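PDB 7EHO: chitin oligosaccharide binding protein NagB2 from Paenibacillus sp. FPU-7, which probably binds chitin oligosaccharides outside the cell as the solute-binding component of a sugar uptake system. Local coordinates for residues G312-G317 and K382-A387; G146-F151 and N353-M358; Y140-A145 and Y318-H323; E343-A348 and K359-P364. All coordinates share one frame; numbering follows the deposited sequence. Where two conformers were deposited one is given.

Contact 1: residues G312-G317 and K382-A387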
# COMPACT_ATOMS: atom_id res chain seq x y z
N GLY A 312 2.86 -3.16 0.05
CA GLY A 312 2.30 -1.84 -0.15
C GLY A 312 1.60 -1.71 -1.49
O GLY A 312 1.65 -2.61 -2.33
N GLY A 313 0.96 -0.56 -1.67
CA GLY A 313 0.34 -0.23 -2.94
C GLY A 313 0.35 1.26 -3.20
O GLY A 313 0.11 2.05 -2.28
N TRP A 314 0.58 1.65 -4.45
CA TRP A 314 0.72 3.08 -4.81
C TRP A 314 0.01 3.26 -6.14
O TRP A 314 0.57 2.99 -7.20
CB TRP A 314 2.19 3.52 -4.87
CG TRP A 314 2.81 3.49 -3.53
CD1 TRP A 314 2.86 4.50 -2.63
CD2 TRP A 314 3.43 2.35 -2.89
NE1 TRP A 314 3.45 4.07 -1.45
CE2 TRP A 314 3.82 2.75 -1.60
CE3 TRP A 314 3.68 1.03 -3.29
CZ2 TRP A 314 4.46 1.90 -0.71
CZ3 TRP A 314 4.33 0.19 -2.40
CH2 TRP A 314 4.71 0.63 -1.13
N SER A 315 -1.27 3.65 -6.08
CA SER A 315 -2.12 3.67 -7.25
C SER A 315 -2.66 5.05 -7.58
O SER A 315 -3.46 5.18 -8.51
CB SER A 315 -3.28 2.70 -7.05
OG SER A 315 -3.96 3.04 -5.85
N ASN A 316 -2.27 6.09 -6.84
CA ASN A 316 -2.80 7.42 -7.10
C ASN A 316 -1.68 8.44 -7.06
O ASN A 316 -0.84 8.44 -6.15
CB ASN A 316 -3.89 7.80 -6.08
CG ASN A 316 -4.49 9.17 -6.36
OD1 ASN A 316 -4.24 10.13 -5.63
ND2 ASN A 316 -5.30 9.26 -7.41
N GLY A 317 -1.66 9.33 -8.06
CA GLY A 317 -0.66 10.39 -8.05
C GLY A 317 -0.90 11.35 -9.20
O GLY A 317 -2.05 11.58 -9.57
N LYS A 382 14.01 -2.75 2.49
CA LYS A 382 14.82 -2.89 1.28
C LYS A 382 14.01 -2.54 0.04
O LYS A 382 14.51 -1.89 -0.89
CB LYS A 382 15.34 -4.32 1.17
CG LYS A 382 16.50 -4.46 0.20
CD LYS A 382 17.08 -5.87 0.22
CE LYS A 382 16.07 -6.89 -0.26
NZ LYS A 382 16.68 -8.25 -0.41
N ALA A 383 12.76 -2.97 -0.00
CA ALA A 383 11.88 -2.73 -1.14
C ALA A 383 10.46 -3.06 -0.70
O ALA A 383 10.23 -3.57 0.39
CB ALA A 383 12.28 -3.57 -2.36
N ALA A 384 9.52 -2.77 -1.59
CA ALA A 384 8.12 -3.13 -1.39
C ALA A 384 7.69 -4.20 -2.39
O ALA A 384 8.31 -4.38 -3.43
CB ALA A 384 7.23 -1.90 -1.54
N PHE A 385 6.61 -4.92 -2.06
CA PHE A 385 5.95 -5.79 -3.02
C PHE A 385 4.46 -5.50 -3.06
O PHE A 385 3.88 -5.07 -2.05
CB PHE A 385 6.20 -7.28 -2.69
CG PHE A 385 5.74 -7.69 -1.31
CD1 PHE A 385 6.60 -7.55 -0.22
CD2 PHE A 385 4.49 -8.29 -1.11
CE1 PHE A 385 6.20 -7.96 1.06
CE2 PHE A 385 4.08 -8.70 0.15
CZ PHE A 385 4.94 -8.54 1.24
N PRO A 386 3.81 -5.71 -4.21
CA PRO A 386 2.40 -5.36 -4.34
C PRO A 386 1.54 -6.37 -3.58
O PRO A 386 1.98 -7.47 -3.24
CB PRO A 386 2.14 -5.52 -5.83
CG PRO A 386 3.44 -5.42 -6.47
CD PRO A 386 4.40 -6.03 -5.52
N ALA A 387 0.29 -5.98 -3.36
CA ALA A 387 -0.71 -6.95 -2.94
C ALA A 387 -0.91 -7.96 -4.06
O ALA A 387 -0.88 -7.61 -5.23
CB ALA A 387 -2.03 -6.25 -2.63
O HOH W 1 -0.28 -3.38 -4.23
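The backbones of G312 and F385 are joined by one hydrogen bond, G312 N giving its hydrogen to F385 O over 3.0 Å with an N-H...O angle of 159°, where strand 309-320 meets the short strand 383-385 running parallel to it. The pairing belongs to the mixed beta sheet of a bacterial extracellular solute-binding protein, a member of the periplasmic-binding-protein clan. Past this bond a water takes over the link between the backbones: it donates to G312 O and accepts from A387 N, each 2.8 Å from its oxygen. P386 has no amide hydrogen to offer, and its alpha carbon points a C-H at the same carbonyl, P386 CA lying 3.5 Å from G312 O.

Glycine suits position 312 because a beta carbon there would run into the indole of W314 two residues on. That indole swings back along its own strand, CG lying anti to the carbonyl carbon (chi1 -67°), and the far end of its six-membered ring reaches the methyl of A384, which meets it obliquely. A384 has the right size, since its single methyl fills the short distance to the ring. The polar edge of the indole is satisfied by P356, whose carbonyl accepts from W314 NE1, while the ring of F128 lies nearly parallel to the indole. F385 turns its side chain from strand 309-320 to pack against helices 197-212 and 214-220. On the tryptophan, CH2 makes the nearest approach, 3.6 Å from A384 CB, with CZ3 just behind at 3.7 Å from the same methyl.

Contact 2: residues G146-F151 and N353-M358; sequences GFVEGF and NRVPSM
V355 and G146 bury the most surface here, and they meet largely through the backbone. G146 N donates to V355 O over 3.0 Å. The return link is made by a water, which donates to G146 O and accepts from V355 N, the latter 2.9 Å from the water oxygen. The valine side chain lies close against the glycine carbonyl: V355 CB comes to 3.3 Å from G146 O.

The branching of V355 at its beta carbon gives it two methyls to spread beside the glycine. CG1, set anti to the backbone N (chi1 166°), passes alongside the G146 carbonyl and carries on to the third residue of the contact, V148, where the two CG1 methyls, of V148 and V355, lie 4.2 Å apart. This is light apolar packing between residues well suited to a buried place.

Helix 369-379 covers these valines, its Q378 touching both and its I374 touching V148. Helix 342-352 packs on P356 from the other segment, and strand 309-320 runs beside 146-151, its I310 and W314 also meeting V148.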
# COMPACT_ATOMS: atom_id res chain seq x y z
N GLY A 146 0.50 6.36 -0.70
CA GLY A 146 -0.07 5.03 -0.84
C GLY A 146 -0.31 4.39 0.51
O GLY A 146 -0.62 5.06 1.50
N PHE A 147 -0.16 3.07 0.56
CA PHE A 147 -0.34 2.35 1.81
C PHE A 147 0.75 1.30 1.96
O PHE A 147 1.35 0.86 0.98
CB PHE A 147 -1.74 1.68 1.90
CG PHE A 147 -1.91 0.50 0.98
CD1 PHE A 147 -1.54 -0.78 1.39
CD2 PHE A 147 -2.45 0.65 -0.28
CE1 PHE A 147 -1.68 -1.87 0.56
CE2 PHE A 147 -2.62 -0.44 -1.12
CZ PHE A 147 -2.23 -1.70 -0.70
N VAL A 148 1.01 0.93 3.21
CA VAL A 148 1.79 -0.24 3.53
C VAL A 148 0.95 -1.08 4.48
O VAL A 148 -0.02 -0.61 5.07
CB VAL A 148 3.16 0.10 4.18
CG1 VAL A 148 4.08 0.76 3.16
CG2 VAL A 148 2.97 1.01 5.42
N GLU A 149 1.36 -2.34 4.64
CA GLU A 149 0.75 -3.24 5.60
C GLU A 149 1.81 -3.70 6.59
O GLU A 149 2.96 -3.91 6.22
CB GLU A 149 0.09 -4.42 4.90
CG GLU A 149 -1.06 -3.94 3.99
CD GLU A 149 -1.88 -5.02 3.32
OE1 GLU A 149 -1.72 -6.21 3.65
OE2 GLU A 149 -2.69 -4.68 2.44
N GLY A 150 1.40 -3.90 7.84
CA GLY A 150 2.31 -4.37 8.87
C GLY A 150 1.57 -4.61 10.16
O GLY A 150 0.34 -4.51 10.21
N PHE A 151 2.33 -4.86 11.23
CA PHE A 151 1.77 -5.15 12.55
C PHE A 151 1.70 -3.88 13.40
O PHE A 151 2.73 -3.32 13.77
CB PHE A 151 2.60 -6.20 13.28
CG PHE A 151 2.40 -7.60 12.78
CD1 PHE A 151 1.28 -8.35 13.16
CD2 PHE A 151 3.32 -8.18 11.91
CE1 PHE A 151 1.10 -9.61 12.66
CE2 PHE A 151 3.14 -9.47 11.44
CZ PHE A 151 2.03 -10.18 11.83
N ASN A 353 -0.42 11.69 8.24
CA ASN A 353 -0.23 10.24 8.12
C ASN A 353 -0.42 9.77 6.68
O ASN A 353 -0.92 8.67 6.42
CB ASN A 353 -1.16 9.47 9.08
CG ASN A 353 -0.77 9.67 10.54
OD1 ASN A 353 0.29 9.19 10.97
ND2 ASN A 353 -1.63 10.35 11.30
N ARG A 354 -0.01 10.60 5.73
CA ARG A 354 0.03 10.20 4.33
C ARG A 354 1.29 9.39 4.07
O ARG A 354 2.40 9.92 4.19
CB ARG A 354 -0.04 11.42 3.42
CG ARG A 354 -1.09 12.40 3.86
CD ARG A 354 -2.44 11.91 3.44
NE ARG A 354 -2.73 11.89 1.99
CZ ARG A 354 -2.24 12.69 1.04
NH1 ARG A 354 -1.43 13.69 1.33
NH2 ARG A 354 -2.61 12.50 -0.22
N VAL A 355 1.12 8.13 3.72
CA VAL A 355 2.26 7.21 3.59
C VAL A 355 3.03 7.53 2.32
O VAL A 355 2.42 7.59 1.23
CB VAL A 355 1.79 5.75 3.61
CG1 VAL A 355 2.90 4.81 3.14
CG2 VAL A 355 1.35 5.40 5.03
N PRO A 356 4.35 7.71 2.39
CA PRO A 356 5.14 8.08 1.20
C PRO A 356 5.02 7.08 0.07
O PRO A 356 4.80 5.88 0.28
CB PRO A 356 6.58 8.10 1.74
CG PRO A 356 6.40 8.58 3.16
CD PRO A 356 5.15 7.84 3.63
N SER A 357 5.17 7.60 -1.16
CA SER A 357 5.42 6.78 -2.33
C SER A 357 6.91 6.59 -2.58
O SER A 357 7.30 5.72 -3.36
CB SER A 357 4.83 7.41 -3.61
OG SER A 357 5.29 8.78 -3.75
N MET A 358 7.76 7.42 -1.97
CA MET A 358 9.19 7.45 -2.25
C MET A 358 9.93 6.72 -1.13
O MET A 358 9.49 6.71 0.02
CB MET A 358 9.66 8.92 -2.35
CG MET A 358 9.26 9.56 -3.67
SD MET A 358 9.91 11.26 -3.83
CE MET A 358 11.57 10.83 -4.49
O HOH W 2 -1.55 7.40 2.73

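Contact 3: residues Y140-A145 and Y318-H323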
# COMPACT_ATOMS: atom_id res chain seq x y z
N TYR A 140 3.98 6.42 -16.86
CA TYR A 140 3.02 7.44 -17.24
C TYR A 140 2.42 8.18 -16.06
O TYR A 140 1.42 8.90 -16.23
CB TYR A 140 1.93 6.81 -18.10
CG TYR A 140 2.41 6.40 -19.47
CD1 TYR A 140 2.68 7.35 -20.46
CD2 TYR A 140 2.59 5.07 -19.79
CE1 TYR A 140 3.11 6.97 -21.70
CE2 TYR A 140 3.02 4.68 -21.04
CZ TYR A 140 3.28 5.64 -22.00
OH TYR A 140 3.71 5.26 -23.24
N GLY A 141 2.99 8.03 -14.87
CA GLY A 141 2.46 8.73 -13.71
C GLY A 141 3.34 8.47 -12.51
O GLY A 141 4.17 7.55 -12.52
N LEU A 142 3.15 9.28 -11.48
CA LEU A 142 4.04 9.24 -10.31
C LEU A 142 3.18 9.26 -9.06
O LEU A 142 2.50 10.27 -8.80
CB LEU A 142 5.01 10.42 -10.31
CG LEU A 142 5.95 10.48 -11.52
CD1 LEU A 142 6.80 11.76 -11.44
CD2 LEU A 142 6.84 9.24 -11.60
N PRO A 143 3.14 8.17 -8.29
CA PRO A 143 2.26 8.14 -7.11
C PRO A 143 2.69 9.17 -6.09
O PRO A 143 3.88 9.38 -5.85
CB PRO A 143 2.43 6.71 -6.57
CG PRO A 143 3.77 6.27 -7.07
CD PRO A 143 3.91 6.92 -8.44
N GLU A 144 1.70 9.80 -5.47
CA GLU A 144 1.93 10.80 -4.44
C GLU A 144 2.02 10.17 -3.06
O GLU A 144 2.91 10.50 -2.27
CB GLU A 144 0.81 11.85 -4.46
CG GLU A 144 0.91 12.87 -3.34
CD GLU A 144 -0.23 13.88 -3.35
OE1 GLU A 144 -0.18 14.86 -2.59
OE2 GLU A 144 -1.20 13.66 -4.10
N ALA A 145 1.08 9.28 -2.74
CA ALA A 145 1.07 8.59 -1.46
C ALA A 145 0.45 7.23 -1.70
O ALA A 145 -0.06 6.97 -2.78
CB ALA A 145 0.26 9.36 -0.41
N TYR A 318 0.16 11.94 -9.76
CA TYR A 318 0.02 12.90 -10.83
C TYR A 318 0.45 12.27 -12.15
O TYR A 318 1.51 11.64 -12.23
CB TYR A 318 0.84 14.16 -10.55
CG TYR A 318 0.18 15.03 -9.49
CD1 TYR A 318 -1.06 15.60 -9.73
CD2 TYR A 318 0.77 15.26 -8.26
CE1 TYR A 318 -1.68 16.39 -8.81
CE2 TYR A 318 0.14 16.04 -7.31
CZ TYR A 318 -1.08 16.59 -7.59
OH TYR A 318 -1.73 17.36 -6.65
N GLY A 319 -0.40 12.43 -13.16
CA GLY A 319 -0.04 12.17 -14.53
C GLY A 319 0.08 13.50 -15.26
O GLY A 319 -0.29 14.55 -14.73
N PHE A 320 0.62 13.45 -16.46
CA PHE A 320 0.89 14.65 -17.23
C PHE A 320 0.44 14.47 -18.67
O PHE A 320 0.51 13.37 -19.23
CB PHE A 320 2.39 14.98 -17.14
CG PHE A 320 2.88 15.08 -15.73
CD1 PHE A 320 3.33 13.95 -15.05
CD2 PHE A 320 2.80 16.29 -15.05
CE1 PHE A 320 3.74 14.03 -13.72
CE2 PHE A 320 3.24 16.38 -13.71
CZ PHE A 320 3.67 15.24 -13.05
N SER A 321 -0.07 15.55 -19.26
CA SER A 321 -0.52 15.48 -20.64
C SER A 321 0.66 15.22 -21.57
O SER A 321 1.77 15.71 -21.35
CB SER A 321 -1.21 16.78 -21.05
OG SER A 321 -1.61 16.71 -22.41
N SER A 322 0.43 14.43 -22.63
CA SER A 322 1.44 14.28 -23.67
C SER A 322 1.45 15.44 -24.65
O SER A 322 2.39 15.55 -25.45
CB SER A 322 1.21 13.00 -24.48
OG SER A 322 -0.14 12.98 -24.94
N HIS A 323 0.40 16.28 -24.63
CA HIS A 323 0.19 17.31 -25.65
C HIS A 323 0.82 18.63 -25.20
O HIS A 323 0.15 19.63 -24.93
CB HIS A 323 -1.30 17.49 -25.91
CG HIS A 323 -2.04 16.21 -26.16
ND1 HIS A 323 -2.16 15.66 -27.42
CD2 HIS A 323 -2.69 15.37 -25.32
CE1 HIS A 323 -2.86 14.54 -27.35
NE2 HIS A 323 -3.19 14.34 -26.08
O HOH W 3 2.48 11.27 -17.35
O HOH W 4 -1.15 17.17 -3.92
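L142 carries its CG anti to the carbonyl carbon (chi1 -61°), which brings a leucine methyl to the ring of F320: L142 CD1 lies 4.4 Å from F320 CE1, in a loose, oblique apolar contact. E144 is fully extended instead, with CG anti to the backbone N (chi1 176°), and this carries the carboxylate out towards the ring of Y318. There E144 OE2 is 4.2 Å from Y318 CE2, and a water joins the polar ends, donating to E144 OE1 at 2.8 Å and hydrogen-bonded to Y318 OH. A long acid and a long phenol suit these places because both can reach the shared water from their own strands.

Beneath the side chains, L142 and Y318 form an antiparallel hydrogen-bonded pair. L142 N donates to Y318 O and Y318 N to L142 O, both over 3.0 Å. One residue along, two glycines face each other, with G141 CA 4.3 Å from G319 CA. G141 CA also turns a C-H to Y318 O, 3.4 Å away. Beyond it a water accepts from F320 N and gives a weak bond to Y140 O.

The pairing joins strands 138-154 and 309-320, which run antiparallel in the sheet. Helix 326-339 lies over it, with I336 against both L142 and F320 and F339 edge-to-face with Y318; strand 30-36 touches Y318 through L34 and H36, while helix 100-107 packs against Y140.

Contact 4: residues E343-A348 and K359-P364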
# COMPACT_ATOMS: atom_id res chain seq x y z
N GLU A 343 11.68 15.72 1.42
CA GLU A 343 11.10 16.70 2.33
C GLU A 343 9.58 16.82 2.15
O GLU A 343 8.84 16.83 3.13
CB GLU A 343 11.74 18.08 2.13
CG GLU A 343 11.04 19.17 2.95
CD GLU A 343 11.59 20.57 2.65
OE1 GLU A 343 11.73 21.39 3.58
OE2 GLU A 343 11.88 20.86 1.47
N ILE A 344 9.11 16.95 0.89
CA ILE A 344 7.68 17.11 0.66
C ILE A 344 6.94 15.85 1.04
O ILE A 344 5.86 15.91 1.65
CB ILE A 344 7.42 17.51 -0.80
CG1 ILE A 344 8.12 18.84 -1.11
CG2 ILE A 344 5.89 17.58 -1.09
CD1 ILE A 344 7.64 19.98 -0.24
N GLN A 345 7.49 14.69 0.68
CA GLN A 345 6.93 13.42 1.13
C GLN A 345 6.88 13.35 2.66
O GLN A 345 5.91 12.85 3.24
CB GLN A 345 7.77 12.26 0.58
CG GLN A 345 7.69 12.15 -0.96
CD GLN A 345 6.63 11.18 -1.39
OE1 GLN A 345 6.56 10.06 -0.89
NE2 GLN A 345 5.78 11.61 -2.33
N GLY A 346 7.93 13.83 3.33
CA GLY A 346 7.97 13.75 4.78
C GLY A 346 6.97 14.67 5.46
O GLY A 346 6.40 14.33 6.49
N GLU A 347 6.74 15.86 4.88
CA GLU A 347 5.77 16.78 5.46
C GLU A 347 4.37 16.18 5.46
O GLU A 347 3.64 16.31 6.44
CB GLU A 347 5.76 18.11 4.70
CG GLU A 347 7.04 18.89 4.84
CD GLU A 347 6.88 20.32 4.36
OE1 GLU A 347 6.00 21.03 4.92
OE2 GLU A 347 7.60 20.72 3.41
N ALA A 348 3.98 15.53 4.35
CA ALA A 348 2.65 14.92 4.27
C ALA A 348 2.53 13.75 5.24
O ALA A 348 1.47 13.53 5.84
CB ALA A 348 2.35 14.47 2.83
N LYS A 359 11.07 6.12 -1.48
CA LYS A 359 11.85 5.35 -0.52
C LYS A 359 12.69 6.27 0.36
O LYS A 359 13.10 7.36 -0.04
CB LYS A 359 12.78 4.37 -1.25
CG LYS A 359 12.09 3.54 -2.32
CD LYS A 359 13.04 2.54 -2.97
CE LYS A 359 13.50 1.46 -1.98
NZ LYS A 359 14.51 0.53 -2.57
N GLY A 360 12.95 5.80 1.58
CA GLY A 360 13.88 6.49 2.46
C GLY A 360 13.38 7.79 3.05
O GLY A 360 14.19 8.61 3.47
N VAL A 361 12.06 8.00 3.12
CA VAL A 361 11.54 9.29 3.58
C VAL A 361 11.61 9.40 5.10
O VAL A 361 11.01 8.58 5.80
CB VAL A 361 10.09 9.49 3.10
CG1 VAL A 361 9.49 10.72 3.77
CG2 VAL A 361 10.06 9.62 1.58
N PRO A 362 12.24 10.44 5.65
CA PRO A 362 12.27 10.61 7.11
C PRO A 362 11.00 11.26 7.64
O PRO A 362 10.32 12.03 6.96
CB PRO A 362 13.47 11.54 7.32
CG PRO A 362 13.55 12.32 6.04
CD PRO A 362 13.21 11.32 4.98
N THR A 363 10.70 10.93 8.90
CA THR A 363 9.52 11.51 9.54
C THR A 363 9.92 12.76 10.31
O THR A 363 10.89 12.72 11.09
CB THR A 363 8.87 10.50 10.48
OG1 THR A 363 8.60 9.29 9.77
CG2 THR A 363 7.57 11.05 11.00
N PRO A 364 9.22 13.88 10.13
CA PRO A 364 9.51 15.08 10.93
C PRO A 364 9.40 14.79 12.42
O PRO A 364 8.56 14.01 12.87
CB PRO A 364 8.45 16.08 10.46
CG PRO A 364 8.09 15.60 9.06
CD PRO A 364 8.12 14.10 9.18
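G346 lies against V361, P362 and P364, and the packing here is mainly of apolar groups on a bare piece of helix backbone. V361 spreads its two methyls over the helix: CG1, anti to the backbone N (chi1 171°), rests 3.5 Å from G346 N, while V361 CG2 meets Q345 CB at 3.6 Å. The ring of P364 sits beside the carbonyl of the same glycine, with P364 CD 3.2 Å from G346 O. Were P364 exchanged for an alanine, the ring atoms beside G346 O would go and a gap is likely to open there.

Steric fit explains the glycine, since a beta carbon at 346 would collide with P362 O, which instead comes to 3.6 Å from G346 CA.

Polar groups turn to other partners. The Q345 amide, on a chain bent at chi2, binds two backbone groups, OE1 accepting from M358 N and NE2 giving to E144 O. E347 points from the loop and forms a salt bridge with K52.

The whole is a helix packed on an irregular, proline-bearing loop that turns back past it after strand 355-356, a glycine in the helix allowing the close approach.

Contacts 1 and 2 lie near the centre of the chain, about 5 and 6 Å from it, centre to centre, and contact 3 farther out at about 18 Å, though it too is buried; contact 4 is only partly buried. Contacts 1 and 3 share strand 309-320, contacts 2 and 3 share strand 138-154, so these three belong to one sheet. Contact 3 pairs backbones by two direct bonds and has waters besides, whereas contacts 1 and 2 have one direct bond each beside a bridging water, and contact 4 relies on packing against helix backbone. K359 of contact 4 is tied to contact 1 through a hydrogen bond from its NZ to K382 O.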